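Myo-inositol-1-phosphate synthase-related protein (Thermotoga maritima MSB8, PDB 3CIN) belongs to the myo-inositol-1-phosphate synthase family and binds nicotinamide-adenine-dinucleotide on a Rossmann-type domain. Local coordinates at residues A25-A30 and Q81-V86; D57-G62 and L89-E94; T272-V277 and A285-K290. All coordinates share one frame; numbering follows the deposited sequence.

In the fold
From the N terminus, strand 14-19 leads into helix 23-36, strand 58-65, helix 75-82 and the short strand 96-97, all in the Rossmann-type parallel-sheet part of the fold. Interaction 1 closes the loop from helix 23-36 to the end of helix 75-82, and interaction 2 closes a shorter one from strand 58-65 to the loop before strand 96-97. Their segments alternate along the chain, so the two cross, and they touch through Val29 with Leu89 and Phe28 with Ile60. Interaction 3 comes later, in series, closing a short loop between helix 276-281 and strand 287-294 of the mixed sheet; its centre is about 39 Å from that of interaction 2.

Interaction 1: A25-A30 and Q81-V86; sequences ASTFVA and QYWNDV
Tyr82, at the end of helix 75-82, and Trp83, just after it, meet Ser26, Thr27 and Ala30 on helix 23-36, the first helix of the Rossmann-type nucleotide-binding fold. That helix follows a probable GxGxxA turn that includes Ala25, and the Tyr82 side chain lies about 4 Å from the bound nicotinamide-adenine-dinucleotide.

The polar part is one side-chain hydrogen bond, from Trp83 NE1 to Thr27 OG1 at 2.9 Å. The hydroxyl oxygen sits at the edge of the indole, only 7° out of the ring plane, and the N-H points at it with an angle of 153°. With chi1 of -60°, Thr27 OG1 lies beside its own backbone N, where it also bonds Tyr23 O one helical turn back. The hydroxyl is therefore held by two bonds, which would restrict its rotation. Phe313 of a second subunit packs on Thr27, so this side of the helix also lies at a subunit interface.

Ser26 makes a different kind of contact. Its OG comes within 3.3 Å of Tyr82 CD2, an oblique approach to the ring without a bond between the two residues. The polar ends of both are engaged elsewhere: Ser26 OG with Gly22 O and Gln21 NE2, Tyr82 OH with Lys70 NZ.

The apolar part gathers on one methyl group. A type I turn from Trp83 to Val86 brings both of these side chains back against the helix, where Ala30 CB lies 3.9 Å from Trp83 CD1 and 3.7 Å from Val86 CG2.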
loop_
_atom_site.group_PDB
_atom_site.type_symbol
_atom_site.label_atom_id
_atom_site.label_comp_id
_atom_site.label_asym_id
_atom_site.label_seq_id
_atom_site.Cartn_x
_atom_site.Cartn_y
_atom_site.Cartn_z
ATOM N N ALA A 25 -14.083 2.954 26.672
ATOM C CA ALA A 25 -14.355 2.572 28.028
ATOM C C ALA A 25 -14.790 1.126 28.185
ATOM O O ALA A 25 -14.408 0.424 29.155
ATOM C CB ALA A 25 -15.402 3.514 28.643
ATOM N N SER A 26 -15.675 0.679 27.297
ATOM C CA SER A 26 -16.205 -0.626 27.382
ATOM C C SER A 26 -15.148 -1.684 26.986
ATOM O O SER A 26 -15.143 -2.767 27.512
ATOM C CB SER A 26 -17.455 -0.723 26.527
ATOM O OG SER A 26 -18.477 0.117 27.026
ATOM N N THR A 27 -14.239 -1.344 26.082
ATOM C CA THR A 27 -13.167 -2.268 25.718
ATOM C C THR A 27 -12.176 -2.381 26.890
ATOM O O THR A 27 -11.712 -3.488 27.190
ATOM C CB THR A 27 -12.465 -1.778 24.494
ATOM O OG1 THR A 27 -13.428 -1.712 23.438
ATOM C CG2 THR A 27 -11.339 -2.731 24.087
ATOM N N PHE A 28 -11.876 -1.265 27.538
ATOM C CA PHE A 28 -11.051 -1.239 28.777
ATOM C C PHE A 28 -11.635 -2.158 29.803
ATOM O O PHE A 28 -10.942 -3.001 30.373
ATOM C CB PHE A 28 -10.995 0.202 29.305
ATOM C CG PHE A 28 -10.347 0.362 30.641
ATOM C CD1 PHE A 28 -9.009 0.039 30.854
ATOM C CD2 PHE A 28 -11.071 0.905 31.694
ATOM C CE1 PHE A 28 -8.401 0.266 32.077
ATOM C CE2 PHE A 28 -10.481 1.114 32.944
ATOM C CZ PHE A 28 -9.161 0.737 33.169
ATOM N N VAL A 29 -12.936 -2.058 30.008
ATOM C CA VAL A 29 -13.581 -2.869 31.056
ATOM C C VAL A 29 -13.593 -4.340 30.684
ATOM O O VAL A 29 -13.283 -5.232 31.505
ATOM C CB VAL A 29 -14.994 -2.332 31.439
ATOM C CG1 VAL A 29 -15.754 -3.301 32.370
ATOM C CG2 VAL A 29 -14.873 -0.901 32.087
ATOM N N ALA A 30 -13.944 -4.610 29.446
ATOM C CA ALA A 30 -14.102 -6.008 29.010
ATOM C C ALA A 30 -12.728 -6.699 28.965
ATOM O O ALA A 30 -12.581 -7.880 29.352
ATOM C CB ALA A 30 -14.746 -6.020 27.669
ATOM N N GLN A 81 -23.081 -4.570 24.947
ATOM C CA GLN A 81 -23.459 -3.996 23.672
ATOM C C GLN A 81 -22.248 -3.852 22.784
ATOM O O GLN A 81 -22.396 -3.882 21.587
ATOM C CB GLN A 81 -24.128 -2.627 23.842
ATOM C CG GLN A 81 -25.478 -2.682 24.555
ATOM C CD GLN A 81 -25.946 -1.309 25.056
ATOM O OE1 GLN A 81 -25.569 -0.265 24.510
ATOM N NE2 GLN A 81 -26.769 -1.313 26.117
ATOM N N TYR A 82 -21.057 -3.650 23.360
ATOM C CA TYR A 82 -19.832 -3.511 22.556
ATOM C C TYR A 82 -19.083 -4.840 22.362
ATOM O O TYR A 82 -18.514 -5.101 21.280
ATOM C CB TYR A 82 -18.881 -2.469 23.189
ATOM C CG TYR A 82 -19.478 -1.094 23.190
ATOM C CD1 TYR A 82 -19.313 -0.245 22.121
ATOM C CD2 TYR A 82 -20.197 -0.625 24.285
ATOM C CE1 TYR A 82 -19.881 1.009 22.099
ATOM C CE2 TYR A 82 -20.758 0.653 24.283
ATOM C CZ TYR A 82 -20.586 1.469 23.171
ATOM O OH TYR A 82 -21.112 2.758 23.096
ATOM N N TRP A 83 -19.114 -5.678 23.404
ATOM C CA TRP A 83 -18.431 -6.979 23.431
ATOM C C TRP A 83 -19.366 -8.037 23.936
ATOM O O TRP A 83 -19.568 -8.206 25.145
ATOM C CB TRP A 83 -17.199 -6.884 24.334
ATOM C CG TRP A 83 -16.240 -5.929 23.819
ATOM C CD1 TRP A 83 -16.051 -4.655 24.246
ATOM C CD2 TRP A 83 -15.341 -6.136 22.736
ATOM N NE1 TRP A 83 -15.075 -4.057 23.512
ATOM C CE2 TRP A 83 -14.623 -4.935 22.569
ATOM C CE3 TRP A 83 -15.055 -7.223 21.901
ATOM C CZ2 TRP A 83 -13.639 -4.781 21.621
ATOM C CZ3 TRP A 83 -14.059 -7.065 20.935
ATOM C CH2 TRP A 83 -13.371 -5.842 20.811
ATOM N N ASN A 84 -19.981 -8.733 22.981
ATOM C CA ASN A 84 -21.088 -9.632 23.258
ATOM C C ASN A 84 -20.696 -10.821 24.141
ATOM O O ASN A 84 -21.560 -11.482 24.707
ATOM C CB ASN A 84 -21.641 -10.136 21.931
ATOM C CG ASN A 84 -22.875 -10.960 22.096
ATOM O OD1 ASN A 84 -22.855 -12.166 21.885
ATOM N ND2 ASN A 84 -23.956 -10.321 22.499
ATOM N N ASP A 85 -19.390 -11.089 24.227
ATOM C CA ASP A 85 -18.875 -12.222 25.020
ATOM C C ASP A 85 -18.879 -11.947 26.543
ATOM O O ASP A 85 -18.813 -12.870 27.367
ATOM C CB ASP A 85 -17.506 -12.711 24.478
ATOM C CG ASP A 85 -16.447 -11.593 24.336
ATOM O OD1 ASP A 85 -16.782 -10.423 24.041
ATOM O OD2 ASP A 85 -15.247 -11.913 24.474
ATOM N N VAL A 86 -19.051 -10.692 26.917
ATOM C CA VAL A 86 -19.084 -10.321 28.323
ATOM C C VAL A 86 -20.483 -10.513 28.898
ATOM O O VAL A 86 -21.392 -9.766 28.557
ATOM C CB VAL A 86 -18.683 -8.855 28.469
ATOM C CG1 VAL A 86 -18.761 -8.452 29.946
ATOM C CG2 VAL A 86 -17.308 -8.656 27.916
#

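Interaction 2: D57-G62 and L89-E94; sequences DIKIVG and LTSDPE
Ser91 reaches across from the loop 89-94 to the backbone of strand 58-65, its hydroxyl donating to the carbonyl of Ile60. The strand belongs to the parallel sheet of the Rossmann-type domain and pairs on its inner side with strand 14-19; the loop leads from helix 75-82 into strand 96-97, the outermost of that sheet within this chain.

The close part of the contact is gathered round Ile60 O. Ser91 OG is modelled 2.5 Å from Ile60 O, unusually short for a hydrogen bond, and the exact distance should be read with caution. The torsion that sets it there is chi1 of 174°, which turns OG opposite the backbone N of Ser91. Pro93 follows with its ring against the same stretch of strand, CD lying 4.0 Å from Ile60 O and CB and CG near Val61 O and Gly62 N. The pyrrolidine thus rests on main-chain atoms. Leu75 of helix 75-82 touches both Pro93 and Ile60, and so carries the packing on into the interior.

Toward solvent the contact thins out. The extended Lys59 chain passes the serine, its CE 4.0 Å from Ser91 OG, in van der Waals range and no more. Asp92 turns its side chain away from the strand and bonds Ser76 OG, while Thr90 OG1 bonds Glu33 OE2 on helix 23-36.

A single side-chain donor apparently takes the place of the backbone N-H that a neighbouring strand would offer to this carbonyl, and proline, lacking an amide hydrogen, adds hydrocarbon cover alone.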
loop_
_atom_site.group_PDB
_atom_site.type_symbol
_atom_site.label_atom_id
_atom_site.label_comp_id
_atom_site.label_asym_id
_atom_site.label_seq_id
_atom_site.Cartn_x
_atom_site.Cartn_y
_atom_site.Cartn_z
ATOM N N ASP A 57 -6.114 -6.196 40.835
ATOM C CA ASP A 57 -6.088 -5.073 41.772
ATOM C C ASP A 57 -6.697 -3.755 41.225
ATOM O O ASP A 57 -6.692 -2.744 41.927
ATOM C CB ASP A 57 -4.616 -4.769 42.150
ATOM C CG ASP A 57 -3.878 -5.951 42.789
ATOM O OD1 ASP A 57 -4.489 -6.619 43.650
ATOM O OD2 ASP A 57 -2.665 -6.172 42.455
ATOM N N ILE A 58 -7.163 -3.746 39.967
ATOM C CA ILE A 58 -7.822 -2.596 39.361
ATOM C C ILE A 58 -9.335 -2.800 39.527
ATOM O O ILE A 58 -9.884 -3.803 39.043
ATOM C CB ILE A 58 -7.465 -2.487 37.908
ATOM C CG1 ILE A 58 -5.970 -2.247 37.767
ATOM C CG2 ILE A 58 -8.268 -1.380 37.230
ATOM C CD1 ILE A 58 -5.531 -2.356 36.293
ATOM N N LYS A 59 -9.999 -1.907 40.270
ATOM C CA LYS A 59 -11.438 -2.025 40.550
ATOM C C LYS A 59 -12.191 -0.862 39.931
ATOM O O LYS A 59 -11.884 0.286 40.228
ATOM C CB LYS A 59 -11.712 -2.070 42.075
ATOM C CG LYS A 59 -13.218 -2.271 42.384
ATOM C CD LYS A 59 -13.562 -2.200 43.853
ATOM C CE LYS A 59 -15.031 -2.550 44.082
ATOM N NZ LYS A 59 -15.319 -2.488 45.581
ATOM N N ILE A 60 -13.191 -1.144 39.094
ATOM C CA ILE A 60 -14.044 -0.084 38.536
ATOM C C ILE A 60 -15.102 0.272 39.556
ATOM O O ILE A 60 -16.000 -0.569 39.868
ATOM C CB ILE A 60 -14.733 -0.479 37.201
ATOM C CG1 ILE A 60 -13.716 -0.995 36.186
ATOM C CG2 ILE A 60 -15.494 0.657 36.636
ATOM C CD1 ILE A 60 -12.643 -0.050 35.924
ATOM N N VAL A 61 -15.007 1.473 40.127
ATOM C CA VAL A 61 -16.000 1.926 41.121
ATOM C C VAL A 61 -17.145 2.791 40.581
ATOM O O VAL A 61 -18.098 3.095 41.291
ATOM C CB VAL A 61 -15.308 2.638 42.312
ATOM C CG1 VAL A 61 -14.304 1.678 42.924
ATOM C CG2 VAL A 61 -14.639 3.953 41.851
ATOM N N GLY A 62 -17.076 3.203 39.330
ATOM C CA GLY A 62 -18.121 4.054 38.817
ATOM C C GLY A 62 -17.975 4.323 37.352
ATOM O O GLY A 62 -16.887 4.198 36.807
ATOM N N LEU A 89 -19.562 -8.976 35.149
ATOM C CA LEU A 89 -18.374 -8.263 35.565
ATOM C C LEU A 89 -18.225 -8.392 37.077
ATOM O O LEU A 89 -19.218 -8.405 37.811
ATOM C CB LEU A 89 -18.449 -6.795 35.185
ATOM C CG LEU A 89 -18.491 -6.361 33.724
ATOM C CD1 LEU A 89 -18.758 -4.905 33.656
ATOM C CD2 LEU A 89 -17.190 -6.681 32.937
ATOM N N THR A 90 -16.971 -8.404 37.516
ATOM C CA THR A 90 -16.598 -8.571 38.927
ATOM C C THR A 90 -17.093 -7.389 39.764
ATOM O O THR A 90 -17.563 -7.561 40.878
ATOM C CB THR A 90 -15.045 -8.687 39.056
ATOM O OG1 THR A 90 -14.617 -9.948 38.494
ATOM C CG2 THR A 90 -14.570 -8.657 40.515
ATOM N N SER A 91 -16.904 -6.185 39.243
ATOM C CA SER A 91 -17.528 -4.973 39.809
ATOM C C SER A 91 -18.437 -4.409 38.721
ATOM O O SER A 91 -17.981 -4.157 37.604
ATOM C CB SER A 91 -16.453 -3.975 40.222
ATOM O OG SER A 91 -16.995 -2.727 40.639
ATOM N N ASP A 92 -19.719 -4.240 39.043
ATOM C CA ASP A 92 -20.760 -3.931 38.049
ATOM C C ASP A 92 -21.688 -2.786 38.509
ATOM O O ASP A 92 -22.900 -2.990 38.729
ATOM C CB ASP A 92 -21.547 -5.199 37.821
ATOM C CG ASP A 92 -22.367 -5.169 36.586
ATOM O OD1 ASP A 92 -22.185 -4.243 35.804
ATOM O OD2 ASP A 92 -23.177 -6.107 36.392
ATOM N N PRO A 93 -21.115 -1.590 38.683
ATOM C CA PRO A 93 -21.848 -0.431 39.133
ATOM C C PRO A 93 -22.860 0.073 38.117
ATOM O O PRO A 93 -22.682 -0.135 36.897
ATOM C CB PRO A 93 -20.750 0.620 39.322
ATOM C CG PRO A 93 -19.685 0.218 38.451
ATOM C CD PRO A 93 -19.699 -1.265 38.441
ATOM N N GLU A 94 -23.879 0.782 38.604
ATOM C CA GLU A 94 -24.843 1.381 37.700
ATOM C C GLU A 94 -24.300 2.652 37.141
ATOM O O GLU A 94 -23.650 3.403 37.845
ATOM C CB GLU A 94 -26.147 1.660 38.412
ATOM C CG GLU A 94 -26.980 0.405 38.528
ATOM C CD GLU A 94 -28.311 0.655 39.188
ATOM O OE1 GLU A 94 -28.543 1.795 39.677
ATOM O OE2 GLU A 94 -29.125 -0.298 39.182
#

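Interaction 3: T272-V277 and A285-K290; sequences TKSSIV and APHYIK
Val277 leans on His287 and Ile289 where the chain, after helix 276-281, turns back into strand 287-294, an outer strand, within this chain, of the mixed four-stranded sheet. Both segments fall within the myo-inositol-1-phosphate synthase family region.

Ile289 is the apolar centre. Its CG1 branch lies beside the backbone N (chi1 -57°) and then runs out extended, which carries CD1 in among side chains of the other segment. This methyl group meets Ile276 CG2 at 3.8 Å, the two isoleucines crossing at about a right angle, and Val277 CG2 at 3.9 Å. Ser274 OG lies 3.5 Å from Ile289 CD1 in one of the serine's two modelled conformers, so this contact is less certain. The end of Ile276 leads away from the strand, and its side chain touches Thr226 and Ala230 of helix 225-238.

Val277 spreads its two methyls over Ala285, His287 and Ile289. CG1 packs on the methyl of Ala285, whereas CG2, besides meeting Ile289, sits over one face of the His287 imidazole, displaced toward the rim. The histidine is turned to receive it by chi1 of 58°, which places the ring between its backbone N and carbonyl carbon.

One water accepts a weak bond from Ser274 N and donates to Ile289 O, bridging the backbones. Two in-plane partners restrain the rotation of the imidazole. His287 ND1 donates to Ala285 O at 2.9 Å, nearly straight at 164° and in the carbonyl plane. At the other nitrogen, a second water, which donates to Ser274 O, lies 2.7 Å from His287 NE2.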
loop_
_atom_site.group_PDB
_atom_site.type_symbol
_atom_site.label_atom_id
_atom_site.label_comp_id
_atom_site.label_asym_id
_atom_site.label_seq_id
_atom_site.Cartn_x
_atom_site.Cartn_y
_atom_site.Cartn_z
ATOM N N THR A 272 -6.268 21.817 17.869
ATOM C CA THR A 272 -6.258 20.403 17.549
ATOM C C THR A 272 -5.281 20.054 16.438
ATOM O O THR A 272 -5.025 18.890 16.230
ATOM C CB THR A 272 -7.634 19.921 17.148
ATOM O OG1 THR A 272 -8.136 20.703 16.058
ATOM C CG2 THR A 272 -8.561 20.046 18.370
ATOM N N LYS A 273 -4.692 21.048 15.802
ATOM C CA LYS A 273 -3.690 20.824 14.732
ATOM C C LYS A 273 -2.480 20.075 15.292
ATOM O O LYS A 273 -2.006 20.442 16.341
ATOM C CB LYS A 273 -3.236 22.184 14.172
ATOM C CG LYS A 273 -4.048 22.668 12.989
ATOM C CD LYS A 273 -3.508 23.991 12.462
ATOM N N SER A 274 -1.957 19.047 14.601
ATOM C CA SER A 274 -0.820 18.284 15.187
ATOM C C SER A 274 0.424 19.124 15.059
ATOM O O SER A 274 0.505 19.944 14.158
ATOM C CB SER A 274 -0.619 16.985 14.377
ATOM O OG SER A 274 -0.422 17.306 12.993
ATOM N N SER A 275 1.329 18.999 16.023
ATOM C CA SER A 275 2.656 19.590 15.888
ATOM C C SER A 275 3.682 18.475 15.744
ATOM O O SER A 275 4.874 18.743 15.798
ATOM C CB SER A 275 2.977 20.430 17.121
ATOM O OG SER A 275 2.813 19.602 18.252
ATOM N N ILE A 276 3.233 17.232 15.561
ATOM C CA ILE A 276 4.148 16.111 15.493
ATOM C C ILE A 276 5.289 16.285 14.504
ATOM O O ILE A 276 6.424 15.979 14.801
ATOM C CB ILE A 276 3.408 14.756 15.195
ATOM C CG1 ILE A 276 4.369 13.639 15.511
ATOM C CG2 ILE A 276 2.865 14.658 13.760
ATOM C CD1 ILE A 276 4.695 13.600 16.986
ATOM N N VAL A 277 5.008 16.799 13.322
ATOM C CA VAL A 277 6.041 16.914 12.291
ATOM C C VAL A 277 7.166 17.855 12.679
ATOM O O VAL A 277 8.343 17.508 12.583
ATOM C CB VAL A 277 5.418 17.321 10.974
ATOM C CG1 VAL A 277 6.458 17.599 9.898
ATOM C CG2 VAL A 277 4.345 16.285 10.549
ATOM N N ALA A 285 7.679 20.602 7.838
ATOM C CA ALA A 285 7.476 20.069 6.500
ATOM C C ALA A 285 5.995 20.132 6.187
ATOM O O ALA A 285 5.224 19.815 7.088
ATOM C CB ALA A 285 7.967 18.615 6.443
ATOM N N PRO A 286 5.608 20.508 4.938
ATOM C CA PRO A 286 4.198 20.556 4.578
ATOM C C PRO A 286 3.528 19.248 4.870
ATOM O O PRO A 286 4.077 18.203 4.547
ATOM C CB PRO A 286 4.232 20.834 3.089
ATOM C CG PRO A 286 5.429 21.673 2.919
ATOM C CD PRO A 286 6.445 21.031 3.851
ATOM N N HIS A 287 2.348 19.303 5.461
ATOM C CA HIS A 287 1.699 18.092 5.845
ATOM C C HIS A 287 0.198 18.227 5.819
ATOM O O HIS A 287 -0.370 19.340 5.908
ATOM C CB HIS A 287 2.116 17.615 7.205
ATOM C CG HIS A 287 1.876 18.607 8.293
ATOM N ND1 HIS A 287 2.706 19.693 8.513
ATOM C CD2 HIS A 287 0.903 18.670 9.228
ATOM C CE1 HIS A 287 2.225 20.389 9.535
ATOM N NE2 HIS A 287 1.131 19.791 9.984
ATOM N N TYR A 288 -0.429 17.069 5.687
ATOM C CA TYR A 288 -1.893 16.942 5.697
ATOM C C TYR A 288 -2.233 15.905 6.729
ATOM O O TYR A 288 -2.022 14.702 6.539
ATOM C CB TYR A 288 -2.359 16.539 4.305
ATOM C CG TYR A 288 -3.857 16.399 4.181
ATOM C CD1 TYR A 288 -4.507 15.252 4.616
ATOM C CD2 TYR A 288 -4.607 17.394 3.566
ATOM C CE1 TYR A 288 -5.885 15.124 4.510
ATOM C CE2 TYR A 288 -5.982 17.262 3.430
ATOM C CZ TYR A 288 -6.612 16.130 3.882
ATOM O OH TYR A 288 -7.989 16.005 3.751
ATOM N N ILE A 289 -2.639 16.356 7.917
ATOM C CA ILE A 289 -2.976 15.479 9.025
ATOM C C ILE A 289 -4.272 16.047 9.638
ATOM O O ILE A 289 -4.273 17.165 10.174
ATOM C CB ILE A 289 -1.866 15.406 10.132
ATOM C CG1 ILE A 289 -0.499 14.964 9.569
ATOM C CG2 ILE A 289 -2.307 14.508 11.311
ATOM C CD1 ILE A 289 0.663 14.914 10.627
ATOM N N LYS A 290 -5.363 15.291 9.521
ATOM C CA LYS A 290 -6.741 15.798 9.774
ATOM C C LYS A 290 -7.460 14.835 10.686
ATOM O O LYS A 290 -6.983 13.741 10.958
ATOM C CB LYS A 290 -7.548 15.908 8.476
ATOM C CG LYS A 290 -6.952 16.737 7.404
ATOM C CD LYS A 290 -6.751 18.178 7.814
ATOM C CE LYS A 290 -6.415 19.041 6.593
ATOM N NZ LYS A 290 -5.454 20.138 6.927
HETATM O O HOH W 1 -3.988 17.434 13.252
HETATM O O HOH W 2 -0.284 20.917 11.933
#